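Local coordinates for phospho-2-dehydro-3-deoxyheptonate aldolase (Francisella tularensis, PDB 3TQK), which probably catalyses the condensation of phosphoenolpyruvate with D-erythrose 4-phosphate to give DAHP, the first step of chorismate biosynthesis, at residues A[38-41]-A[42-46]; A[249-253]-A[254-258]; A[281-284]-A[285-289]; A[323-327]-A[328-332]. All coordinates share one frame; numbering follows the deposited sequence.

How the contacts relate
Four short stretches, in chain order contacts 1, 2, 3 and 4, report on the helical shell around an eight-stranded parallel TIM barrel. Contact 1 is the end of helix 27-45, contact 2 the end of helix 241-253 with its exit loop, contact 3 the last turns of helix 276-289, and contact 4 the start of helix 327-344. Contacts 1 and 2 touch at the N-terminal end of the barrel, Ile44 CG2 lying 3.5 Å from Thr258 CB. Contacts 3 and 4 have centres about 19 Å apart and do not meet, although helix 327-344 packs against helix 276-289. Contacts 2 and 4 are farthest apart, about 34 Å between centres; contact 4, directly after Asp322, adjoins the manganese site instead.

Contact 1. Residues A[38-41]-A[42-46]; sequences KEIA and NIIHG
Ile40 and Ile44 meet one helical turn apart, and their apolar contact is the closer of two along this stretch: Ile40 CG1 lies 3.9 Å from Ile44 CD1, the two chains passing at a slant. Ile40 reaches forward because its CG1 branch is anti to the backbone N (chi1 -168°). Ile43 joins more loosely, its CB 4.4 Å from Ile40 CD1. These three buried isoleucines form the inward face of helix 27-45, resting on Leu85, Ser179 and Phe294, which lie at or near the beginnings of their barrel strands. The helix therefore covers the N-terminal end of the TIM barrel, the end at which the parallel strands start.

The backbone provides the regular ladder beneath this packing. Ile44 N donates to Ile40 O at 2.8 Å, and the bonds from Asn42 to Lys38 and from Ile43 to Glu39 are nearly as straight. The last rung is more bent: His45 N to Ala41 O is 3.1 Å with an N-H...O angle of 146°. Beyond it, Gly46 takes a positive phi and ends the helix in a Schellman motif, where Gly46 N bonds to Ile43 O.

Polar and aromatic groups occupy other sides. The His45 ring presents its edge to Ala41 O, which lies in the ring plane 3.2 Å from CD2, while its NE2 makes weak hydrogen bonds to Asn225 OD1 and Gln224 O. Asn42 folds its amide back over the turn, ND2 coming 3.1 Å from Lys38 O, but at an angle too poor for a hydrogen bond. Glu39 OE1 forms a salt bridge to Arg50.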
loop_
_atom_site.group_PDB
_atom_site.type_symbol
_atom_site.label_atom_id
_atom_site.label_comp_id
_atom_site.label_asym_id
_atom_site.label_seq_id
_atom_site.Cartn_x
_atom_site.Cartn_y
_atom_site.Cartn_z
ATOM N N LYS A 38 14.323 -21.096 -11.188
ATOM C CA LYS A 38 13.817 -22.465 -11.144
ATOM C C LYS A 38 14.180 -23.094 -9.796
ATOM O O LYS A 38 13.350 -23.717 -9.143
ATOM C CB LYS A 38 14.379 -23.318 -12.283
ATOM C CG LYS A 38 13.857 -22.973 -13.675
ATOM C CD LYS A 38 14.444 -23.963 -14.695
ATOM C CE LYS A 38 14.570 -23.378 -16.109
ATOM N NZ LYS A 38 15.653 -24.093 -16.887
ATOM N N GLU A 39 15.422 -22.895 -9.382
ATOM C CA GLU A 39 15.887 -23.405 -8.102
ATOM C C GLU A 39 15.099 -22.890 -6.890
ATOM O O GLU A 39 14.744 -23.686 -6.022
ATOM C CB GLU A 39 17.382 -23.136 -7.944
ATOM C CG GLU A 39 18.238 -23.952 -8.945
ATOM C CD GLU A 39 19.746 -23.858 -8.683
ATOM O OE1 GLU A 39 20.152 -23.163 -7.721
ATOM O OE2 GLU A 39 20.521 -24.502 -9.444
ATOM N N ILE A 40 14.814 -21.590 -6.808
ATOM C CA ILE A 40 14.064 -21.079 -5.641
ATOM C C ILE A 40 12.594 -21.512 -5.699
ATOM O O ILE A 40 11.996 -21.784 -4.654
ATOM C CB ILE A 40 14.167 -19.535 -5.463
ATOM C CG1 ILE A 40 13.621 -19.099 -4.101
ATOM C CG2 ILE A 40 13.433 -18.784 -6.580
ATOM C CD1 ILE A 40 14.269 -19.746 -2.902
ATOM N N ALA A 41 12.013 -21.582 -6.898
ATOM C CA ALA A 41 10.632 -22.057 -7.041
ATOM C C ALA A 41 10.476 -23.482 -6.470
ATOM O O ALA A 41 9.532 -23.755 -5.734
ATOM C CB ALA A 41 10.166 -22.004 -8.516
ATOM N N ASN A 42 11.419 -24.362 -6.785
ATOM C CA ASN A 42 11.399 -25.739 -6.297
ATOM C C ASN A 42 11.595 -25.835 -4.792
ATOM O O ASN A 42 10.970 -26.660 -4.132
ATOM C CB ASN A 42 12.455 -26.567 -7.012
ATOM C CG ASN A 42 12.020 -26.978 -8.406
ATOM O OD1 ASN A 42 10.906 -27.468 -8.601
ATOM N ND2 ASN A 42 12.911 -26.821 -9.375
ATOM N N ILE A 43 12.462 -24.995 -4.248
ATOM C CA ILE A 43 12.607 -24.930 -2.799
ATOM C C ILE A 43 11.298 -24.436 -2.146
ATOM O O ILE A 43 10.833 -25.038 -1.191
ATOM C CB ILE A 43 13.806 -24.079 -2.390
ATOM C CG1 ILE A 43 15.103 -24.774 -2.830
ATOM C CG2 ILE A 43 13.818 -23.878 -0.894
ATOM C CD1 ILE A 43 16.340 -23.861 -2.845
ATOM N N ILE A 44 10.693 -23.385 -2.695
ATOM C CA ILE A 44 9.441 -22.810 -2.156
ATOM C C ILE A 44 8.298 -23.835 -2.109
ATOM O O ILE A 44 7.500 -23.848 -1.163
ATOM C CB ILE A 44 8.970 -21.563 -2.987
ATOM C CG1 ILE A 44 9.885 -20.364 -2.741
ATOM C CG2 ILE A 44 7.541 -21.171 -2.631
ATOM C CD1 ILE A 44 9.751 -19.219 -3.772
ATOM N N HIS A 45 8.244 -24.699 -3.125
ATOM C CA HIS A 45 7.207 -25.715 -3.253
ATOM C C HIS A 45 7.569 -27.043 -2.604
ATOM O O HIS A 45 6.752 -27.963 -2.579
ATOM C CB HIS A 45 6.881 -25.941 -4.726
ATOM C CG HIS A 45 6.031 -24.868 -5.320
ATOM N ND1 HIS A 45 4.654 -24.919 -5.308
ATOM C CD2 HIS A 45 6.360 -23.720 -5.954
ATOM C CE1 HIS A 45 4.172 -23.845 -5.903
ATOM N NE2 HIS A 45 5.186 -23.099 -6.306
ATOM N N GLY A 46 8.787 -27.151 -2.083
ATOM C CA GLY A 46 9.185 -28.318 -1.308
ATOM C C GLY A 46 9.815 -29.431 -2.114
ATOM O O GLY A 46 10.148 -30.482 -1.559
#

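Contact 2. Residues A[249-253]-A[254-258]; sequences AKLKK and ADINT. With CA (calcium ion), chain D.
Leu251 sits against Ile256 on the buried side of the turn that ends helix 241-253, with CD2 3.7 Å from Ile256 CG2 and the two side chains crossing aslant. Its other methyl, CD1, reaches forward to Thr258 O at 3.7 Å. The carbonyl of Leu251 is engaged as well: Ile256 N donates to it at 3.1 Å, nearly straight at 167°, but from well above the carbonyl plane.

Ala254, the first residue to leave helical backbone angles, places its amide between two acceptors. Its bonds to Lys250 O and Leu251 O are both weak, the latter bent to 125°. Asp255 then takes a positive phi, and its N bonds to Lys252 O at 3.0 Å; with the Ile256 bond this completes a Schellman motif that turns the chain from the helix toward barrel strand 260-263.

Lys252 bends at chi2 (-54°), which brings its aliphatic CD within 3.6 Å of Asn257 ND2, the two side chains crossing at about a right angle. On this exposed side Asp255 swings its carboxylate outward, CG anti to the backbone N, and OD1 binds a calcium ion at 2.7 Å; a water at 2.2 Å from the calcium is a second ligand.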
loop_
_atom_site.group_PDB
_atom_site.type_symbol
_atom_site.label_atom_id
_atom_site.label_comp_id
_atom_site.label_asym_id
_atom_site.label_seq_id
_atom_site.Cartn_x
_atom_site.Cartn_y
_atom_site.Cartn_z
ATOM N N ALA A 249 -0.981 -24.019 8.782
ATOM C CA ALA A 249 -2.422 -24.283 8.877
ATOM C C ALA A 249 -3.235 -23.247 8.098
ATOM O O ALA A 249 -4.199 -23.597 7.411
ATOM C CB ALA A 249 -2.888 -24.340 10.338
ATOM N N LYS A 250 -2.839 -21.978 8.199
ATOM C CA LYS A 250 -3.547 -20.894 7.516
ATOM C C LYS A 250 -3.426 -21.051 6.001
ATOM O O LYS A 250 -4.421 -20.921 5.272
ATOM C CB LYS A 250 -3.027 -19.524 7.975
ATOM C CG LYS A 250 -3.535 -19.074 9.359
ATOM C CD LYS A 250 -2.826 -17.786 9.812
ATOM C CE LYS A 250 -3.591 -17.000 10.898
ATOM N NZ LYS A 250 -3.453 -17.495 12.306
ATOM N N LEU A 251 -2.212 -21.351 5.541
ATOM C CA LEU A 251 -1.952 -21.617 4.125
ATOM C C LEU A 251 -2.801 -22.779 3.584
ATOM O O LEU A 251 -3.480 -22.636 2.568
ATOM C CB LEU A 251 -0.452 -21.891 3.887
ATOM C CG LEU A 251 0.479 -20.682 4.027
ATOM C CD1 LEU A 251 1.937 -21.108 4.232
ATOM C CD2 LEU A 251 0.354 -19.769 2.818
ATOM N N LYS A 252 -2.772 -23.922 4.258
ATOM C CA LYS A 252 -3.600 -25.074 3.826
ATOM C C LYS A 252 -5.086 -24.731 3.675
ATOM O O LYS A 252 -5.715 -25.174 2.714
ATOM C CB LYS A 252 -3.422 -26.296 4.749
ATOM C CG LYS A 252 -2.025 -26.960 4.680
ATOM C CD LYS A 252 -1.587 -27.342 3.242
ATOM C CE LYS A 252 -0.146 -27.869 3.206
ATOM N NZ LYS A 252 0.012 -29.047 4.124
ATOM N N LYS A 253 -5.630 -23.933 4.595
ATOM C CA LYS A 253 -7.011 -23.438 4.471
ATOM C C LYS A 253 -7.265 -22.665 3.159
ATOM O O LYS A 253 -8.359 -22.744 2.590
ATOM C CB LYS A 253 -7.390 -22.537 5.658
ATOM C CG LYS A 253 -8.230 -23.200 6.737
ATOM C CD LYS A 253 -8.950 -22.157 7.637
ATOM C CE LYS A 253 -9.649 -22.854 8.827
ATOM N NZ LYS A 253 -10.358 -21.923 9.756
ATOM N N ALA A 254 -6.261 -21.926 2.685
ATOM C CA ALA A 254 -6.356 -21.187 1.415
ATOM C C ALA A 254 -5.935 -22.030 0.198
ATOM O O ALA A 254 -5.837 -21.507 -0.922
ATOM C CB ALA A 254 -5.512 -19.893 1.485
ATOM N N ASP A 255 -5.683 -23.321 0.416
ATOM C CA ASP A 255 -5.228 -24.235 -0.632
ATOM C C ASP A 255 -3.931 -23.748 -1.262
ATOM O O ASP A 255 -3.767 -23.790 -2.490
ATOM C CB ASP A 255 -6.324 -24.415 -1.698
ATOM C CG ASP A 255 -6.113 -25.653 -2.570
ATOM O OD1 ASP A 255 -5.143 -26.420 -2.329
ATOM O OD2 ASP A 255 -6.931 -25.871 -3.498
ATOM N N ILE A 256 -3.026 -23.252 -0.416
ATOM C CA ILE A 256 -1.697 -22.819 -0.842
ATOM C C ILE A 256 -0.702 -23.776 -0.208
ATOM O O ILE A 256 -0.731 -23.993 1.001
ATOM C CB ILE A 256 -1.390 -21.366 -0.401
ATOM C CG1 ILE A 256 -2.334 -20.377 -1.106
ATOM C CG2 ILE A 256 0.096 -21.028 -0.642
ATOM C CD1 ILE A 256 -2.242 -20.351 -2.666
ATOM N N ASN A 257 0.178 -24.337 -1.027
ATOM C CA ASN A 257 1.080 -25.402 -0.587
ATOM C C ASN A 257 2.548 -25.003 -0.532
ATOM O O ASN A 257 3.404 -25.852 -0.273
ATOM C CB ASN A 257 0.911 -26.603 -1.502
ATOM C CG ASN A 257 -0.517 -27.113 -1.524
ATOM O OD1 ASN A 257 -1.132 -27.208 -2.583
ATOM N ND2 ASN A 257 -1.061 -27.408 -0.348
ATOM N N THR A 258 2.837 -23.722 -0.757
ATOM C CA THR A 258 4.200 -23.204 -0.648
ATOM C C THR A 258 4.622 -23.171 0.809
ATOM O O THR A 258 3.775 -23.159 1.707
ATOM C CB THR A 258 4.337 -21.799 -1.248
ATOM O OG1 THR A 258 3.466 -20.874 -0.570
ATOM C CG2 THR A 258 4.013 -21.832 -2.736
HETATM CA CA CA D . -5.842 -28.594 -3.746
HETATM O O HOH W 1 -3.954 -28.392 -4.836
#

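Contact 3. Residues A[281-284]-A[285-289]; sequences ADIC and EQIKH
Ile283 and Ile287 make the close-packed side of this stretch of helix 276-289. Ile283 CG2 approaches Ile287 CD1 to 3.7 Å as the chains cross obliquely, and Ile287 CG1 presses over Ile283 O at 3.2 Å. The rung beneath is the shortest of the segment, Ile287 N to Ile283 O at 2.8 Å. Ile283 lies on Ile293 and Val296 of barrel strand 293-299, whereas Cys284 and Ile287 meet Ala340 of helix 327-344, as expected for an outer helix of a TIM barrel.

The solvent side, where Glu285 lies, is looser. Glu285 bends at chi2, yet its OE1 remains 4.0 Å from Lys288 NZ, a long salt bridge within the turn. Lys288 lies at the border of this side: its kinked chain lays CD 3.2 Å from Cys284 O, and it also touches Val343 of helix 327-344.

Between these two sides Asp282 accepts from Gln286. NE2 donates to OD1 at 2.9 Å, almost along the C-O axis, with the carboxylate and amide planes perpendicular. Gln286 NE2 also donates to Phe239 O. The buried amide nitrogen is thus gripped by two oxygens, which fixes which end of the amide is nitrogen, and links the helix to the loop before helix 241-253.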
loop_
_atom_site.group_PDB
_atom_site.type_symbol
_atom_site.label_atom_id
_atom_site.label_comp_id
_atom_site.label_asym_id
_atom_site.label_seq_id
_atom_site.Cartn_x
_atom_site.Cartn_y
_atom_site.Cartn_z
ATOM N N ALA A 281 19.361 -20.169 15.377
ATOM C CA ALA A 281 19.558 -21.422 16.116
ATOM C C ALA A 281 18.245 -22.163 16.330
ATOM O O ALA A 281 18.196 -23.385 16.218
ATOM C CB ALA A 281 20.239 -21.159 17.466
ATOM N N ASP A 282 17.186 -21.423 16.647
ATOM C CA ASP A 282 15.849 -22.000 16.809
ATOM C C ASP A 282 15.334 -22.526 15.462
ATOM O O ASP A 282 14.741 -23.603 15.384
ATOM C CB ASP A 282 14.894 -20.940 17.373
ATOM C CG ASP A 282 13.568 -21.520 17.848
ATOM O OD1 ASP A 282 12.751 -21.935 17.003
ATOM O OD2 ASP A 282 13.321 -21.520 19.069
ATOM N N ILE A 283 15.573 -21.758 14.406
ATOM C CA ILE A 283 15.126 -22.139 13.060
ATOM C C ILE A 283 15.857 -23.394 12.546
ATOM O O ILE A 283 15.254 -24.254 11.911
ATOM C CB ILE A 283 15.297 -20.966 12.066
ATOM C CG1 ILE A 283 14.350 -19.816 12.437
ATOM C CG2 ILE A 283 15.035 -21.419 10.639
ATOM C CD1 ILE A 283 14.578 -18.557 11.659
ATOM N N CYS A 284 17.152 -23.496 12.821
ATOM C CA CYS A 284 17.931 -24.666 12.406
ATOM C C CYS A 284 17.440 -25.935 13.088
ATOM O O CYS A 284 17.308 -26.977 12.440
ATOM C CB CYS A 284 19.416 -24.454 12.668
ATOM S SG CYS A 284 20.103 -23.224 11.567
ATOM N N GLU A 285 17.145 -25.844 14.384
ATOM C CA GLU A 285 16.588 -26.987 15.108
ATOM C C GLU A 285 15.290 -27.430 14.442
ATOM O O GLU A 285 15.046 -28.633 14.300
ATOM C CB GLU A 285 16.366 -26.660 16.598
ATOM C CG GLU A 285 15.668 -27.762 17.419
ATOM C CD GLU A 285 16.544 -28.990 17.732
ATOM O OE1 GLU A 285 17.747 -29.020 17.369
ATOM O OE2 GLU A 285 16.015 -29.931 18.370
ATOM N N GLN A 286 14.469 -26.465 14.027
ATOM C CA GLN A 286 13.210 -26.776 13.356
ATOM C C GLN A 286 13.454 -27.419 11.999
ATOM O O GLN A 286 12.815 -28.412 11.659
ATOM C CB GLN A 286 12.350 -25.528 13.172
ATOM C CG GLN A 286 11.640 -25.054 14.417
ATOM C CD GLN A 286 10.782 -23.839 14.132
ATOM O OE1 GLN A 286 9.783 -23.931 13.423
ATOM N NE2 GLN A 286 11.180 -22.688 14.662
ATOM N N ILE A 287 14.374 -26.840 11.231
ATOM C CA ILE A 287 14.726 -27.340 9.899
ATOM C C ILE A 287 15.141 -28.811 9.916
ATOM O O ILE A 287 14.874 -29.555 8.966
ATOM C CB ILE A 287 15.845 -26.484 9.276
ATOM C CG1 ILE A 287 15.259 -25.142 8.806
ATOM C CG2 ILE A 287 16.506 -27.213 8.111
ATOM C CD1 ILE A 287 16.285 -24.092 8.465
ATOM N N LYS A 288 15.770 -29.231 11.010
ATOM C CA LYS A 288 16.207 -30.613 11.164
ATOM C C LYS A 288 15.064 -31.633 11.208
ATOM O O LYS A 288 15.245 -32.777 10.788
ATOM C CB LYS A 288 17.074 -30.737 12.419
ATOM C CG LYS A 288 18.509 -30.332 12.170
ATOM C CD LYS A 288 19.115 -29.435 13.243
ATOM C CE LYS A 288 19.776 -30.174 14.359
ATOM N NZ LYS A 288 20.877 -29.339 14.904
ATOM N N HIS A 289 13.892 -31.226 11.690
ATOM C CA HIS A 289 12.799 -32.173 11.959
ATOM C C HIS A 289 11.508 -31.941 11.157
ATOM O O HIS A 289 10.530 -32.676 11.318
ATOM C CB HIS A 289 12.500 -32.168 13.458
ATOM C CG HIS A 289 13.627 -32.701 14.291
ATOM N ND1 HIS A 289 14.296 -31.932 15.220
ATOM C CD2 HIS A 289 14.214 -33.922 14.319
ATOM C CE1 HIS A 289 15.237 -32.662 15.796
ATOM N NE2 HIS A 289 15.210 -33.872 15.265
#

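Contact 4. Residues A[323-327]-A[328-332]; sequences KCVDF and EETVK
Phe327 leans along the first turn of helix 327-344 toward Val331, CE2 lying 3.6 Å from Val331 CG2. The methyl stands oblique to the ring. With CG anti to the backbone N (chi1 -165°), the ring is carried onto the flank of the helix that faces helix 63-80, against Leu73 and Gln76.

Asp326 is turned the other way. A chi1 of 60° tucks its carboxylate between backbone N and carbonyl carbon, and OD1 faces the open first turn, taking Glu329 N at 3.0 Å and 163°, nearly in line with its C-O bond, as an N-cap. The carbonyl of Asp326 takes two more donors: Thr330 N, tilted modestly from the carbonyl plane, and Thr330 OG1 at 2.8 Å, well above it. Thr330 OG1 is also hydrogen-bonded to Ser300.

Val325 stands at about a right angle to Glu329, Val325 CB being 3.9 Å from Glu329 OE1, and Val325 CG2 touches Thr330 OG1. Its loop follows the manganese ligand Asp322, and Val325 pairs by backbone bonds with Glu299, another ligand.

Asp326, Glu328 and Glu329 place three acids at the helix start, Asp326 OD1 being 4.5 Å from Glu328 OE1; the positive end of the helix probably offsets part of their repulsion.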
loop_
_atom_site.group_PDB
_atom_site.type_symbol
_atom_site.label_atom_id
_atom_site.label_comp_id
_atom_site.label_asym_id
_atom_site.label_seq_id
_atom_site.Cartn_x
_atom_site.Cartn_y
_atom_site.Cartn_z
ATOM N N LYS A 323 20.885 -2.355 11.762
ATOM C CA LYS A 323 22.102 -3.027 12.196
ATOM C C LYS A 323 22.238 -4.384 11.507
ATOM O O LYS A 323 21.285 -5.162 11.452
ATOM C CB LYS A 323 22.110 -3.177 13.725
ATOM C CG LYS A 323 22.259 -1.836 14.465
ATOM C CD LYS A 323 21.997 -1.928 15.981
ATOM C CE LYS A 323 22.249 -0.576 16.661
ATOM N NZ LYS A 323 21.617 -0.456 18.004
ATOM N N CYS A 324 23.421 -4.639 10.955
ATOM C CA CYS A 324 23.724 -5.891 10.274
ATOM C C CYS A 324 24.834 -6.632 11.011
ATOM O O CYS A 324 25.685 -6.010 11.662
ATOM C CB CYS A 324 24.192 -5.604 8.848
ATOM S SG CYS A 324 22.976 -4.763 7.788
ATOM N N VAL A 325 24.833 -7.961 10.902
ATOM C CA VAL A 325 25.977 -8.763 11.351
ATOM C C VAL A 325 27.130 -8.624 10.348
ATOM O O VAL A 325 26.908 -8.316 9.180
ATOM C CB VAL A 325 25.612 -10.256 11.560
ATOM C CG1 VAL A 325 24.487 -10.386 12.570
ATOM C CG2 VAL A 325 25.224 -10.933 10.239
ATOM N N ASP A 326 28.365 -8.816 10.807
ATOM C CA ASP A 326 29.509 -8.803 9.885
ATOM C C ASP A 326 29.578 -10.128 9.094
ATOM O O ASP A 326 28.798 -11.049 9.350
ATOM C CB ASP A 326 30.835 -8.436 10.595
ATOM C CG ASP A 326 31.227 -9.405 11.708
ATOM O OD1 ASP A 326 31.138 -10.635 11.508
ATOM O OD2 ASP A 326 31.664 -8.923 12.778
ATOM N N PHE A 327 30.483 -10.199 8.121
ATOM C CA PHE A 327 30.584 -11.365 7.236
ATOM C C PHE A 327 31.075 -12.621 7.957
ATOM O O PHE A 327 30.593 -13.723 7.698
ATOM C CB PHE A 327 31.503 -11.077 6.049
ATOM C CG PHE A 327 31.363 -12.073 4.934
ATOM C CD1 PHE A 327 30.306 -11.982 4.043
ATOM C CD2 PHE A 327 32.270 -13.111 4.790
ATOM C CE1 PHE A 327 30.163 -12.897 3.017
ATOM C CE2 PHE A 327 32.133 -14.034 3.765
ATOM C CZ PHE A 327 31.078 -13.925 2.882
ATOM N N GLU A 328 32.045 -12.445 8.847
ATOM C CA GLU A 328 32.555 -13.541 9.661
ATOM C C GLU A 328 31.392 -14.258 10.334
ATOM O O GLU A 328 31.289 -15.479 10.244
ATOM C CB GLU A 328 33.540 -12.996 10.697
ATOM C CG GLU A 328 34.176 -14.022 11.628
ATOM C CD GLU A 328 35.200 -13.381 12.553
ATOM O OE1 GLU A 328 35.297 -12.133 12.547
ATOM O OE2 GLU A 328 35.904 -14.111 13.284
ATOM N N GLU A 329 30.501 -13.493 10.966
ATOM C CA GLU A 329 29.349 -14.068 11.653
ATOM C C GLU A 329 28.378 -14.700 10.649
ATOM O O GLU A 329 27.763 -15.726 10.940
ATOM C CB GLU A 329 28.635 -13.018 12.522
ATOM C CG GLU A 329 27.721 -13.643 13.600
ATOM C CD GLU A 329 27.102 -12.636 14.584
ATOM O OE1 GLU A 329 27.614 -11.501 14.723
ATOM O OE2 GLU A 329 26.101 -13.003 15.241
ATOM N N THR A 330 28.260 -14.090 9.472
ATOM C CA THR A 330 27.431 -14.634 8.402
ATOM C C THR A 330 27.892 -16.023 7.941
ATOM O O THR A 330 27.057 -16.888 7.678
ATOM C CB THR A 330 27.368 -13.684 7.180
ATOM O OG1 THR A 330 26.992 -12.374 7.616
ATOM C CG2 THR A 330 26.358 -14.184 6.161
ATOM N N VAL A 331 29.205 -16.233 7.847
ATOM C CA VAL A 331 29.745 -17.546 7.491
ATOM C C VAL A 331 29.352 -18.591 8.541
ATOM O O VAL A 331 28.991 -19.713 8.193
ATOM C CB VAL A 331 31.286 -17.519 7.323
ATOM C CG1 VAL A 331 31.845 -18.931 7.235
ATOM C CG2 VAL A 331 31.673 -16.714 6.089
ATOM N N LYS A 332 29.397 -18.223 9.818
ATOM C CA LYS A 332 28.981 -19.144 10.879
ATOM C C LYS A 332 27.519 -19.533 10.725
ATOM O O LYS A 332 27.136 -20.674 10.971
ATOM C CB LYS A 332 29.192 -18.546 12.278
ATOM C CG LYS A 332 30.492 -18.971 12.941
ATOM C CD LYS A 332 31.635 -17.978 12.688
ATOM C CE LYS A 332 31.793 -16.970 13.839
ATOM N NZ LYS A 332 32.678 -17.493 14.924
#